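Local coordinates for protein beta-Ala-His dipeptidase (Homo sapiens, PDB 3DLJ) that hydrolyses carnosine, anserine and other Xaa-His dipeptides as a secreted, zinc-dependent metallopeptidase of the M20 family that forms homodimers, at residues D133-G138 and K461-N466; A141-G146 and I204-W209; G223-M228 and I353-H358; M359-V364 and G392-I397. One frame throughout, in Å; residues are numbered along the deposited sequence.

Interaction 2 holds part of the two-zinc active site, where helix 141-160 and the loop after strand 201-204 meet at the metals. Interaction 1 adjoins it, their centres about 12 Å apart: strand 135-137 runs on into the helix that bears D143, and I462 packs on A141 and T142 while its side chain stays about 12 Å from a zinc. Interactions 3 and 4 belong together across the chain's centre from interaction 1, about 6 Å apart between centres and joined through L355 and V361 and by a probable N224 O-L393 N bond. Interaction 3 lies about 22 Å from interaction 2, centre to centre, yet R354 reaches to about 10 Å from a zinc.

Interaction 1: residues D133-G138 and K461-N466; sequences DGKLYG and KINRWN
K461 lays its CB methylene over one face of the Y137 ring, 3.6 Å from CD2 and offset toward the rim, a CH-pi contact. At the ring's edge, in its plane, K135 NZ donates to Y137 OH (2.9 Å). The second flat group, the N463 amide, puts OD1 3.4 Å from K135 CG and accepts from K461 NZ (2.8 Å), which sits 35° above the carbonyl plane. With CG of K461 between the backbone N and carbonyl carbon (chi1 55°), its chain sets off beside the tyrosine and then crosses K135, CD resting 3.6 Å from K135 CB. These four residues share one face of the antiparallel sheet; on the other, L136 CD1 meets I462 CG2 at 4.1 Å beneath V28 and L31 of helix 24-35. L136 and I462 form the hydrogen-bonded pair, L136 N donating to I462 O at 2.7 Å. Where the strand turns into helix 464-482, G134 O accepts from R464 N (2.9 Å) and from a water that links it to W465 N. K461 NZ also forms salt bridges with D452 and D453, which would probably temper the repulsion between the two lysine amines; R464 is balanced separately, by salt bridges to E131 and D25.

Interaction 2: residues A141-G146 and I204-W209; sequences ATDNKG and ISDNLW. With ZN (zinc ion), chain D; ZN (zinc ion), chain C.
D143 and D206 meet through metal. D143 bridges both zinc ions, OD1 binding one at 2.0 Å and OD2 the other at 2.2 Å, while D206 OD2 binds the first at 1.8 Å. H110 completes the protein ligands of the zinc held by both aspartates, and E178 and H456 those of the other, in the two-zinc site of M20 peptidases. The bound oxygens D143 OD1 and D206 OD2 are 3.4 Å apart, and the unbound D206 OD1 also comes to 3.0 Å from D143 OD1, the carboxylate planes turned 55° from each other. Hydrogen bonding falls to N144, which follows a cis peptide bond. Its ND2 donates almost straight to S205 O (3.0 Å, 169°), the acceptor lying in the amide plane, and more weakly to T142 O; a water joins its OD1 to S205 N. By stacking, the same amide lies against the D206 carboxylate, planes 26° apart and the two CG atoms 3.6 Å from each other. An alanine here would probably leave S205 O without this donor and the D206 carboxylate without the flat group it rests on, less fixed in its rotation at the zinc. Van der Waals contact beyond this is slight: the L208 CD2 methyl comes to 4.1 Å from the T142 OG1 hydroxyl, which is hydrogen-bonded to D453. The site thus forms between the N-terminal part of helix 141-160 and the loop leaving strand 201-204, with strand 104-110 beside N144 and helix 464-482 behind S205 and W209.

Interaction 3: residues G223-M228 and I353-H358; sequences GNSYFM and IRLVPH
S225 turns its OG between the backbone N and the carbonyl carbon (chi1 53°), within reach of I353 O, and R354 bends at chi2 (-79°), carrying CD back to 3.6 Å from G223 O. From that bend the guanidinium comes to lie against the N224 amide, the two planes 15° apart. N224 ND2 stands over the centre of the guanidinium, 3.3 Å from CZ; ND2 and NH2 are both donors, so this is a stack of flat groups, and R354 NH2 bonds weakly to T428 instead. I353 O is gripped twice, by S225 N within the sheet at 2.9 Å and by S225 OG at 3.1 Å from the face that carries S225, I353 and L355, the hydroxyl approaching in the carbonyl plane on a lone pair. Strands 216-232 and 346-355 run antiparallel here, neighbours in the sheet of what is probably the lid (dimerisation) domain of the M20 fold, and helix 361-377 covers the face of S225, I353 and L355. G223 and L355 are a hydrogen-bonded pair: G223 N donates to L355 O at 2.8 Å, while L355 N reaches G223 O (3.0 Å) from well above the carbonyl plane. The alpha carbon of G223 sits where a CB would be 3.2 Å from L355 CB. Further along, L355 CD2 touches S225 OG, and I353 CD1 approaches F227 CE1. The R354 side chain lies about 7 Å from that of the zinc ligand H456.

Interaction 4: residues M359-V364 and G392-I397; sequences MNVSAV and GLHPWI
V361 holds the tight part of the contact, its CG2 methyl 3.6 Å above the centre of the H394 ring in a CH-pi contact only 11° off the ring normal. The setting is a beta-alpha-beta crossover: strand 346-355 leads into helix 361-377, which packs on the sheet and is followed by strand 384-397, and V361 is the first residue of that helix. Its CG1, anti to the backbone N (chi1 175°), lies against the backbone of G392, 3.8 Å from CA. Glycine matters there, since a CB on G392 would fall 2.7 Å from CG1. The CG2 methyl also packs on L355 of strand 346-355 and reaches L393 C at 4.0 Å. An alanine here would remove both methyls and would probably open a gap above the H394 ring and beside G392, leaving the imidazole freer to turn. The outer side is looser. H394 is exposed, and the atoms near the plane of its ring stand off: M359 O is 3.7 Å from ND1 and N360 CA 4.1 Å from CE1. N360, an N-glycosylation site that carries no sugar in this structure, brings ND2 no nearer than 4.3 Å to H394 CE1, so a glycan on ND2 would probably begin near the ring. The other end of the same amide is firmly engaged as the helix N-cap: N360 OD1 accepts from A363 N at 2.9 Å, the N-H lying in the carbonyl plane on a lone pair.

Interaction 1: residues D133-G138 and K461-N466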
# COMPACT_ATOMS: atom_id res chain seq x y z
N ASP A 133 -24.52 4.56 2.00
CA ASP A 133 -24.89 3.22 1.53
C ASP A 133 -23.89 2.12 1.96
O ASP A 133 -23.28 1.44 1.13
CB ASP A 133 -25.07 3.22 -0.01
CG ASP A 133 -25.99 4.35 -0.51
OD1 ASP A 133 -27.10 4.51 0.06
OD2 ASP A 133 -25.59 5.06 -1.48
N GLY A 134 -23.73 1.97 3.28
CA GLY A 134 -22.81 0.98 3.84
C GLY A 134 -21.32 1.19 3.55
O GLY A 134 -20.52 0.29 3.82
N LYS A 135 -20.93 2.34 3.00
CA LYS A 135 -19.51 2.63 2.71
C LYS A 135 -19.00 3.76 3.62
O LYS A 135 -19.62 4.81 3.73
CB LYS A 135 -19.33 3.04 1.25
CG LYS A 135 -19.79 2.00 0.24
CD LYS A 135 -19.88 2.57 -1.14
CE LYS A 135 -21.24 3.14 -1.41
NZ LYS A 135 -21.10 4.35 -2.27
N LEU A 136 -17.86 3.54 4.26
CA LEU A 136 -17.32 4.52 5.23
C LEU A 136 -16.22 5.32 4.57
O LEU A 136 -15.11 4.81 4.40
CB LEU A 136 -16.79 3.80 6.49
CG LEU A 136 -17.72 2.76 7.14
CD1 LEU A 136 -17.00 1.86 8.19
CD2 LEU A 136 -18.92 3.49 7.76
N TYR A 137 -16.53 6.56 4.22
CA TYR A 137 -15.63 7.40 3.41
C TYR A 137 -14.72 8.26 4.27
O TYR A 137 -15.19 8.93 5.19
CB TYR A 137 -16.46 8.32 2.50
CG TYR A 137 -17.03 7.61 1.30
CD1 TYR A 137 -18.33 7.15 1.29
CD2 TYR A 137 -16.25 7.43 0.16
CE1 TYR A 137 -18.85 6.50 0.16
CE2 TYR A 137 -16.75 6.79 -0.95
CZ TYR A 137 -18.04 6.34 -0.95
OH TYR A 137 -18.49 5.69 -2.08
N GLY A 138 -13.43 8.26 3.95
CA GLY A 138 -12.47 9.03 4.71
C GLY A 138 -11.07 8.60 4.39
O GLY A 138 -10.84 7.44 4.01
N LYS A 461 -12.71 4.87 0.87
CA LYS A 461 -13.67 4.31 1.82
C LYS A 461 -13.19 2.92 2.23
O LYS A 461 -12.32 2.33 1.57
CB LYS A 461 -15.06 4.17 1.18
CG LYS A 461 -15.00 3.35 -0.10
CD LYS A 461 -16.22 2.58 -0.40
CE LYS A 461 -16.08 1.74 -1.66
NZ LYS A 461 -15.71 0.34 -1.35
N ILE A 462 -13.77 2.40 3.30
CA ILE A 462 -13.86 0.98 3.53
C ILE A 462 -15.34 0.68 3.69
O ILE A 462 -16.08 1.49 4.28
CB ILE A 462 -13.00 0.49 4.74
CG1 ILE A 462 -12.87 -1.05 4.70
CG2 ILE A 462 -13.56 1.03 6.10
CD1 ILE A 462 -11.95 -1.63 5.72
N ASN A 463 -15.81 -0.45 3.13
CA ASN A 463 -17.18 -0.90 3.40
C ASN A 463 -17.37 -1.32 4.85
O ASN A 463 -16.52 -2.01 5.41
CB ASN A 463 -17.60 -2.05 2.46
CG ASN A 463 -17.49 -1.68 1.00
OD1 ASN A 463 -17.48 -0.51 0.64
ND2 ASN A 463 -17.40 -2.69 0.14
N ARG A 464 -18.49 -0.92 5.47
CA ARG A 464 -18.82 -1.37 6.83
C ARG A 464 -18.77 -2.91 6.93
O ARG A 464 -18.26 -3.46 7.91
CB ARG A 464 -20.20 -0.85 7.27
CG ARG A 464 -20.63 -1.38 8.63
CD ARG A 464 -22.10 -1.09 8.96
NE ARG A 464 -22.27 0.26 9.49
CZ ARG A 464 -22.27 0.58 10.78
NH1 ARG A 464 -22.43 1.85 11.12
NH2 ARG A 464 -22.09 -0.33 11.73
N TRP A 465 -19.29 -3.59 5.91
CA TRP A 465 -19.32 -5.04 5.91
C TRP A 465 -17.92 -5.64 5.95
O TRP A 465 -17.66 -6.58 6.73
CB TRP A 465 -20.08 -5.53 4.70
CG TRP A 465 -20.30 -7.01 4.62
CD1 TRP A 465 -21.29 -7.74 5.24
CD2 TRP A 465 -19.56 -7.94 3.81
NE1 TRP A 465 -21.18 -9.07 4.88
CE2 TRP A 465 -20.14 -9.22 4.01
CE3 TRP A 465 -18.45 -7.81 2.96
CZ2 TRP A 465 -19.64 -10.37 3.38
CZ3 TRP A 465 -17.96 -8.96 2.33
CH2 TRP A 465 -18.56 -10.22 2.54
N ASN A 466 -17.01 -5.10 5.13
CA ASN A 466 -15.61 -5.51 5.13
C ASN A 466 -14.89 -5.26 6.45
O ASN A 466 -14.11 -6.10 6.90
CB ASN A 466 -14.85 -4.81 4.03
CG ASN A 466 -15.25 -5.26 2.67
OD1 ASN A 466 -16.42 -5.18 2.29
ND2 ASN A 466 -14.28 -5.71 1.89
O HOH W 1 -21.03 -2.37 3.76

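Interaction 2: residues A141-G146 and I204-W209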
# COMPACT_ATOMS: atom_id res chain seq x y z
N ALA A 141 -9.37 5.11 5.73
CA ALA A 141 -10.44 4.13 6.06
C ALA A 141 -10.03 2.71 5.73
O ALA A 141 -10.21 1.81 6.55
CB ALA A 141 -11.76 4.48 5.35
N THR A 142 -9.50 2.50 4.52
CA THR A 142 -8.94 1.21 4.11
C THR A 142 -7.39 1.17 4.29
O THR A 142 -6.83 0.14 4.64
CB THR A 142 -9.33 0.85 2.64
OG1 THR A 142 -9.51 -0.57 2.52
CG2 THR A 142 -8.26 1.29 1.65
N ASP A 143 -6.73 2.31 4.09
CA ASP A 143 -5.25 2.40 4.07
C ASP A 143 -4.67 3.40 5.12
O ASP A 143 -4.43 4.56 4.79
CB ASP A 143 -4.82 2.80 2.65
CG ASP A 143 -3.32 2.73 2.41
OD1 ASP A 143 -2.57 2.16 3.24
OD2 ASP A 143 -2.89 3.25 1.35
N ASN A 144 -4.44 3.00 6.37
CA ASN A 144 -4.59 1.63 6.88
C ASN A 144 -5.28 1.54 8.26
O ASN A 144 -5.04 0.60 9.01
CB ASN A 144 -3.20 0.98 6.95
CG ASN A 144 -3.24 -0.52 7.09
OD1 ASN A 144 -2.47 -1.10 7.85
ND2 ASN A 144 -4.14 -1.17 6.35
N LYS A 145 -6.14 2.50 8.60
CA LYS A 145 -6.73 2.58 9.96
C LYS A 145 -7.85 1.56 10.16
O LYS A 145 -7.94 0.92 11.22
CB LYS A 145 -7.20 4.02 10.27
CG LYS A 145 -6.02 5.00 10.48
CD LYS A 145 -6.42 6.48 10.34
CE LYS A 145 -5.25 7.37 10.73
NZ LYS A 145 -5.55 8.83 10.60
N GLY A 146 -8.67 1.36 9.12
CA GLY A 146 -9.71 0.32 9.13
C GLY A 146 -9.20 -1.07 9.49
O GLY A 146 -9.67 -1.67 10.46
N ILE A 204 0.05 -9.00 7.63
CA ILE A 204 -0.16 -7.65 7.10
C ILE A 204 -1.54 -7.65 6.47
O ILE A 204 -1.91 -8.59 5.76
CB ILE A 204 0.92 -7.26 6.03
CG1 ILE A 204 2.35 -7.33 6.61
CG2 ILE A 204 0.61 -5.85 5.39
CD1 ILE A 204 3.47 -7.10 5.56
N SER A 205 -2.31 -6.61 6.75
CA SER A 205 -3.61 -6.44 6.14
C SER A 205 -3.68 -5.05 5.52
O SER A 205 -4.22 -4.11 6.12
CB SER A 205 -4.71 -6.64 7.20
OG SER A 205 -6.01 -6.70 6.62
N ASP A 206 -3.15 -4.90 4.32
CA ASP A 206 -3.11 -3.59 3.70
C ASP A 206 -3.20 -3.71 2.20
O ASP A 206 -2.34 -3.23 1.45
CB ASP A 206 -1.84 -2.85 4.12
CG ASP A 206 -1.90 -1.34 3.83
OD1 ASP A 206 -2.99 -0.83 3.42
OD2 ASP A 206 -0.85 -0.66 4.01
N ASN A 207 -4.25 -4.38 1.75
CA ASN A 207 -4.44 -4.67 0.33
C ASN A 207 -5.87 -5.07 0.06
O ASN A 207 -6.66 -5.23 1.00
CB ASN A 207 -3.43 -5.72 -0.18
CG ASN A 207 -3.37 -6.96 0.69
OD1 ASN A 207 -3.04 -6.92 1.89
ND2 ASN A 207 -3.63 -8.09 0.06
N LEU A 208 -6.22 -5.17 -1.22
CA LEU A 208 -7.60 -5.28 -1.64
C LEU A 208 -7.94 -6.62 -2.30
O LEU A 208 -7.07 -7.28 -2.88
CB LEU A 208 -7.91 -4.14 -2.61
CG LEU A 208 -7.48 -2.71 -2.24
CD1 LEU A 208 -7.98 -1.77 -3.30
CD2 LEU A 208 -7.97 -2.30 -0.85
N TRP A 209 -9.22 -6.99 -2.22
CA TRP A 209 -9.76 -8.09 -3.02
C TRP A 209 -9.82 -7.63 -4.47
O TRP A 209 -9.58 -6.47 -4.75
CB TRP A 209 -11.15 -8.53 -2.56
CG TRP A 209 -11.28 -8.89 -1.10
CD1 TRP A 209 -10.30 -9.28 -0.24
CD2 TRP A 209 -12.49 -8.88 -0.34
NE1 TRP A 209 -10.82 -9.51 1.02
CE2 TRP A 209 -12.16 -9.27 0.98
CE3 TRP A 209 -13.82 -8.56 -0.64
CZ2 TRP A 209 -13.12 -9.37 2.00
CZ3 TRP A 209 -14.78 -8.66 0.38
CH2 TRP A 209 -14.42 -9.06 1.69
ZN ZN D . -0.95 1.15 3.68
ZN ZN C . -0.76 3.63 1.26
O HOH W 2 -1.34 -3.96 7.94

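Interaction 3: residues G223-M228 and I353-H358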
# COMPACT_ATOMS: atom_id res chain seq x y z
N GLY A 223 7.35 -5.67 -7.83
CA GLY A 223 8.35 -4.68 -7.46
C GLY A 223 8.01 -3.32 -8.05
O GLY A 223 6.93 -3.13 -8.64
N ASN A 224 8.92 -2.36 -7.87
CA ASN A 224 8.74 -1.04 -8.46
C ASN A 224 10.05 -0.31 -8.74
O ASN A 224 11.05 -0.53 -8.07
CB ASN A 224 7.79 -0.15 -7.63
CG ASN A 224 7.10 0.93 -8.50
OD1 ASN A 224 7.25 0.94 -9.72
ND2 ASN A 224 6.35 1.81 -7.88
N SER A 225 10.04 0.56 -9.74
CA SER A 225 11.14 1.46 -9.96
C SER A 225 10.56 2.85 -10.28
O SER A 225 9.84 3.03 -11.26
CB SER A 225 12.08 0.92 -11.03
OG SER A 225 11.36 0.60 -12.20
N TYR A 226 10.85 3.82 -9.42
CA TYR A 226 10.35 5.16 -9.57
C TYR A 226 11.44 6.06 -10.18
O TYR A 226 12.55 6.14 -9.65
CB TYR A 226 9.88 5.69 -8.21
CG TYR A 226 8.78 6.73 -8.35
CD1 TYR A 226 7.43 6.38 -8.25
CD2 TYR A 226 9.10 8.07 -8.63
CE1 TYR A 226 6.42 7.34 -8.39
CE2 TYR A 226 8.12 9.03 -8.78
CZ TYR A 226 6.79 8.66 -8.66
OH TYR A 226 5.86 9.65 -8.79
N PHE A 227 11.11 6.70 -11.30
CA PHE A 227 12.05 7.57 -12.01
C PHE A 227 11.63 9.03 -11.94
O PHE A 227 10.45 9.36 -11.96
CB PHE A 227 12.22 7.13 -13.47
CG PHE A 227 12.93 5.80 -13.62
CD1 PHE A 227 12.21 4.60 -13.58
CD2 PHE A 227 14.30 5.75 -13.79
CE1 PHE A 227 12.86 3.39 -13.69
CE2 PHE A 227 14.96 4.52 -13.91
CZ PHE A 227 14.22 3.34 -13.86
N MET A 228 12.61 9.90 -11.79
CA MET A 228 12.44 11.32 -11.90
C MET A 228 13.32 11.75 -13.05
O MET A 228 14.48 11.37 -13.12
CB MET A 228 12.88 11.99 -10.61
CG MET A 228 11.99 11.58 -9.41
SD MET A 228 12.30 12.71 -8.04
CE MET A 228 11.14 12.05 -6.88
N ILE A 353 7.95 1.94 -13.17
CA ILE A 353 7.75 0.66 -13.80
C ILE A 353 7.61 -0.39 -12.70
O ILE A 353 8.51 -0.59 -11.87
CB ILE A 353 8.95 0.32 -14.75
CG1 ILE A 353 9.14 1.42 -15.80
CG2 ILE A 353 8.74 -1.03 -15.41
CD1 ILE A 353 10.40 1.29 -16.66
N ARG A 354 6.47 -1.06 -12.70
CA ARG A 354 6.24 -2.18 -11.82
C ARG A 354 7.01 -3.37 -12.31
O ARG A 354 7.04 -3.67 -13.51
CB ARG A 354 4.74 -2.46 -11.73
CG ARG A 354 3.95 -1.28 -11.20
CD ARG A 354 4.05 -1.14 -9.67
NE ARG A 354 3.35 0.05 -9.16
CZ ARG A 354 3.32 0.44 -7.89
NH1 ARG A 354 2.66 1.55 -7.55
NH2 ARG A 354 3.95 -0.26 -6.94
N LEU A 355 7.69 -4.04 -11.39
CA LEU A 355 8.61 -5.10 -11.77
C LEU A 355 8.05 -6.46 -11.40
O LEU A 355 7.34 -6.60 -10.42
CB LEU A 355 9.98 -4.88 -11.15
CG LEU A 355 10.58 -3.47 -11.25
CD1 LEU A 355 11.97 -3.46 -10.59
CD2 LEU A 355 10.72 -3.05 -12.68
N VAL A 356 8.38 -7.45 -12.23
CA VAL A 356 7.92 -8.82 -12.04
C VAL A 356 9.13 -9.77 -12.21
O VAL A 356 10.16 -9.38 -12.76
CB VAL A 356 6.79 -9.19 -13.05
CG1 VAL A 356 5.60 -8.25 -12.89
CG2 VAL A 356 7.31 -9.17 -14.50
N PRO A 357 9.03 -11.01 -11.69
CA PRO A 357 10.03 -12.03 -11.99
C PRO A 357 10.26 -12.20 -13.50
O PRO A 357 9.28 -12.25 -14.24
CB PRO A 357 9.43 -13.30 -11.39
CG PRO A 357 8.47 -12.84 -10.36
CD PRO A 357 7.99 -11.49 -10.75
N HIS A 358 11.51 -12.29 -13.95
CA HIS A 358 12.72 -12.19 -13.12
C HIS A 358 13.53 -10.90 -13.34
O HIS A 358 14.74 -10.97 -13.49
CB HIS A 358 13.63 -13.40 -13.37
CG HIS A 358 13.28 -14.59 -12.54
ND1 HIS A 358 13.41 -15.88 -12.99
CD2 HIS A 358 12.77 -14.67 -11.28
CE1 HIS A 358 13.01 -16.72 -12.05
NE2 HIS A 358 12.62 -16.01 -11.00

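Interaction 4: residues M359-V364 and G392-I397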
# COMPACT_ATOMS: atom_id res chain seq x y z
N MET A 359 12.86 -9.75 -13.34
CA MET A 359 13.54 -8.48 -13.66
C MET A 359 14.55 -7.99 -12.60
O MET A 359 14.26 -7.95 -11.41
CB MET A 359 12.50 -7.38 -13.96
CG MET A 359 11.50 -7.73 -15.09
SD MET A 359 10.12 -6.57 -15.26
CE MET A 359 10.93 -5.22 -16.15
N ASN A 360 15.72 -7.56 -13.07
CA ASN A 360 16.73 -6.92 -12.22
C ASN A 360 16.58 -5.38 -12.12
O ASN A 360 16.62 -4.68 -13.14
CB ASN A 360 18.13 -7.29 -12.72
CG ASN A 360 19.23 -6.81 -11.79
OD1 ASN A 360 19.85 -5.77 -12.03
ND2 ASN A 360 19.45 -7.55 -10.69
N VAL A 361 16.44 -4.87 -10.89
CA VAL A 361 16.37 -3.43 -10.61
C VAL A 361 17.53 -2.63 -11.23
O VAL A 361 17.32 -1.57 -11.83
CB VAL A 361 16.29 -3.16 -9.07
CG1 VAL A 361 16.33 -1.68 -8.78
CG2 VAL A 361 15.02 -3.73 -8.48
N SER A 362 18.75 -3.12 -11.08
CA SER A 362 19.92 -2.39 -11.57
C SER A 362 19.94 -2.35 -13.08
O SER A 362 20.39 -1.35 -13.64
CB SER A 362 21.24 -2.99 -11.02
OG SER A 362 21.22 -2.94 -9.60
N ALA A 363 19.51 -3.44 -13.72
CA ALA A 363 19.41 -3.48 -15.19
C ALA A 363 18.34 -2.53 -15.71
O ALA A 363 18.57 -1.77 -16.66
CB ALA A 363 19.18 -4.91 -15.71
N VAL A 364 17.17 -2.55 -15.07
CA VAL A 364 16.06 -1.64 -15.38
C VAL A 364 16.52 -0.19 -15.25
O VAL A 364 16.30 0.62 -16.16
CB VAL A 364 14.81 -1.95 -14.52
CG1 VAL A 364 13.73 -0.89 -14.69
CG2 VAL A 364 14.26 -3.35 -14.86
N GLY A 392 13.65 1.54 -5.94
CA GLY A 392 13.86 0.31 -6.69
C GLY A 392 13.70 -0.93 -5.83
O GLY A 392 14.57 -1.26 -5.04
N LEU A 393 12.57 -1.60 -5.96
CA LEU A 393 12.27 -2.74 -5.10
C LEU A 393 11.95 -3.96 -5.93
O LEU A 393 11.24 -3.88 -6.93
CB LEU A 393 11.10 -2.43 -4.16
CG LEU A 393 11.12 -1.09 -3.39
CD1 LEU A 393 9.89 -0.98 -2.53
CD2 LEU A 393 12.40 -0.86 -2.53
N HIS A 394 12.49 -5.10 -5.51
CA HIS A 394 12.20 -6.37 -6.14
C HIS A 394 10.81 -6.87 -5.76
O HIS A 394 10.26 -6.47 -4.73
CB HIS A 394 13.28 -7.40 -5.78
CG HIS A 394 14.58 -7.19 -6.49
ND1 HIS A 394 14.78 -7.57 -7.80
CD2 HIS A 394 15.74 -6.61 -6.08
CE1 HIS A 394 16.02 -7.26 -8.16
NE2 HIS A 394 16.62 -6.68 -7.13
N PRO A 395 10.21 -7.72 -6.62
CA PRO A 395 8.92 -8.33 -6.26
C PRO A 395 9.04 -9.35 -5.14
O PRO A 395 10.13 -9.83 -4.82
CB PRO A 395 8.48 -9.01 -7.56
CG PRO A 395 9.67 -9.13 -8.37
CD PRO A 395 10.66 -8.11 -7.96
N TRP A 396 7.91 -9.66 -4.53
CA TRP A 396 7.88 -10.56 -3.41
C TRP A 396 6.86 -11.65 -3.71
O TRP A 396 5.81 -11.39 -4.32
CB TRP A 396 7.52 -9.79 -2.14
CG TRP A 396 7.12 -10.64 -0.93
CD1 TRP A 396 7.94 -11.08 0.08
CD2 TRP A 396 5.81 -11.11 -0.60
NE1 TRP A 396 7.22 -11.80 1.00
CE2 TRP A 396 5.91 -11.84 0.61
CE3 TRP A 396 4.55 -11.00 -1.22
CZ2 TRP A 396 4.79 -12.45 1.22
CZ3 TRP A 396 3.45 -11.59 -0.61
CH2 TRP A 396 3.58 -12.31 0.60
N ILE A 397 7.19 -12.86 -3.28
CA ILE A 397 6.33 -14.04 -3.38
C ILE A 397 6.40 -14.83 -2.08
O ILE A 397 7.50 -15.06 -1.54
CB ILE A 397 6.76 -14.96 -4.55
CG1 ILE A 397 5.65 -15.97 -4.89
CG2 ILE A 397 8.09 -15.67 -4.23
CD1 ILE A 397 4.72 -15.48 -6.00